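Long-range contact in imine reductase (Bacillus cereus, PDB 4D3D), which probably catalyses the NADPH-dependent, S-selective reduction of cyclic imines such as 2-methylpyrroline to the corresponding amines: residues 25-30 with 79-84. Sequence-based numbering, arbitrary orientation. Where two conformers were deposited one is given.
Sequences TVIGLG and ELVILS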
# COMPACT_ATOMS: atom_id res chain seq x y z
N THR B 25 -7.48 -34.45 -17.64
CA THR B 25 -8.54 -33.79 -18.39
C THR B 25 -8.51 -32.30 -18.09
O THR B 25 -8.37 -31.89 -16.90
CB THR B 25 -9.92 -34.38 -18.00
OG1 THR B 25 -10.00 -35.73 -18.46
CG2 THR B 25 -11.06 -33.57 -18.58
N VAL B 26 -8.70 -31.45 -19.11
CA VAL B 26 -8.81 -29.99 -18.95
C VAL B 26 -10.16 -29.61 -19.52
O VAL B 26 -10.44 -29.85 -20.71
CB VAL B 26 -7.68 -29.22 -19.64
CG1 VAL B 26 -7.89 -27.74 -19.56
CG2 VAL B 26 -6.35 -29.64 -19.04
N ILE B 27 -11.00 -29.02 -18.67
CA ILE B 27 -12.27 -28.52 -19.04
C ILE B 27 -12.24 -27.02 -18.95
O ILE B 27 -11.92 -26.41 -17.92
CB ILE B 27 -13.41 -29.07 -18.16
CG1 ILE B 27 -13.71 -30.54 -18.45
CG2 ILE B 27 -14.69 -28.24 -18.38
CD1 ILE B 27 -14.59 -31.23 -17.47
N GLY B 28 -12.54 -26.36 -20.07
CA GLY B 28 -12.44 -24.90 -20.16
C GLY B 28 -11.19 -24.47 -20.92
O GLY B 28 -10.05 -24.72 -20.48
N LEU B 29 -11.38 -23.90 -22.11
CA LEU B 29 -10.25 -23.69 -23.05
C LEU B 29 -10.12 -22.21 -23.39
O LEU B 29 -9.87 -21.86 -24.55
CB LEU B 29 -10.42 -24.57 -24.29
CG LEU B 29 -10.43 -26.08 -23.99
CD1 LEU B 29 -10.79 -26.93 -25.21
CD2 LEU B 29 -9.08 -26.54 -23.40
N GLY B 30 -10.24 -21.35 -22.37
CA GLY B 30 -9.73 -19.99 -22.47
C GLY B 30 -8.23 -20.02 -22.56
O GLY B 30 -7.62 -21.09 -22.64
N GLU B 79 -9.21 -39.42 -13.69
CA GLU B 79 -9.50 -39.09 -12.29
C GLU B 79 -9.34 -37.60 -12.01
O GLU B 79 -10.18 -37.00 -11.37
CB GLU B 79 -8.51 -39.84 -11.39
CG GLU B 79 -8.59 -39.50 -9.92
CD GLU B 79 -7.57 -40.36 -9.13
OE1 GLU B 79 -6.37 -40.39 -9.48
OE2 GLU B 79 -8.03 -41.09 -8.24
N LEU B 80 -8.26 -37.04 -12.55
CA LEU B 80 -7.96 -35.61 -12.34
C LEU B 80 -8.51 -34.72 -13.46
O LEU B 80 -8.19 -34.95 -14.66
CB LEU B 80 -6.45 -35.45 -12.21
CG LEU B 80 -6.00 -34.03 -11.84
CD1 LEU B 80 -6.47 -33.65 -10.47
CD2 LEU B 80 -4.48 -33.90 -11.94
N VAL B 81 -9.32 -33.71 -13.06
CA VAL B 81 -10.04 -32.82 -13.99
C VAL B 81 -9.68 -31.40 -13.59
O VAL B 81 -10.07 -30.96 -12.52
CB VAL B 81 -11.55 -33.07 -13.85
CG1 VAL B 81 -12.29 -32.11 -14.77
CG2 VAL B 81 -11.88 -34.54 -14.08
N ILE B 82 -8.94 -30.70 -14.45
CA ILE B 82 -8.67 -29.28 -14.24
C ILE B 82 -9.84 -28.42 -14.76
O ILE B 82 -10.18 -28.54 -15.93
CB ILE B 82 -7.37 -28.86 -14.94
CG1 ILE B 82 -6.16 -29.73 -14.59
CG2 ILE B 82 -7.09 -27.37 -14.71
CD1 ILE B 82 -5.91 -29.98 -13.18
N LEU B 83 -10.47 -27.61 -13.92
CA LEU B 83 -11.55 -26.77 -14.35
C LEU B 83 -10.98 -25.35 -14.51
O LEU B 83 -10.81 -24.63 -13.53
CB LEU B 83 -12.66 -26.79 -13.34
CG LEU B 83 -13.31 -28.15 -13.09
CD1 LEU B 83 -14.37 -28.00 -12.05
CD2 LEU B 83 -14.00 -28.61 -14.35
N SER B 84 -10.64 -24.99 -15.72
CA SER B 84 -10.15 -23.66 -16.02
C SER B 84 -11.33 -22.89 -16.65
O SER B 84 -11.40 -22.71 -17.86
CB SER B 84 -8.92 -23.82 -16.94
OG SER B 84 -9.01 -24.90 -17.89
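Thr25 and Ile27 bond through both their N-H and their C=O to residues 80-84, and this ladder shows how two parallel neighbours satisfy half of each other's polar backbone groups, alternate residues turning to the next strand. Thr25 N donates to Leu80 O at 3.1 Å, and Thr25 O accepts from Ile82 N at 2.8 Å. The next rung runs from Ile27 N to Ile82 O, almost straight at 173°, and the last from Ser84 N to Ile27 O, more bent at 146°. The N-H and C=O of Val26 point the other way, to Thr48 of strand 46-50, while Val81 turns its backbone to strand 106-109; both strands are thus interior. Thr25 OG1 is hydrogen-bonded outside the pair, to Asn78 OD1 and Ala74 O, which must share its single proton. Beyond the last rung, in one of two modelled conformers of Ser84, chi1 of 36° sets OG between N and carbonyl carbon to donate to Gly28 O (2.8 Å), tilted from the carbonyl plane; this bond is probably only part-time. On the face carrying Ile27, its CD1 meets Val81 CG1 at 3.7 Å, and its CB lies beside Leu83 CD2. The arrangement is that of the first and fourth strands of a Rossmann fold, with Gly28 and Gly30 opening a GxGxxG-like turn that leads into helix 31-42, consistent with NADPH binding.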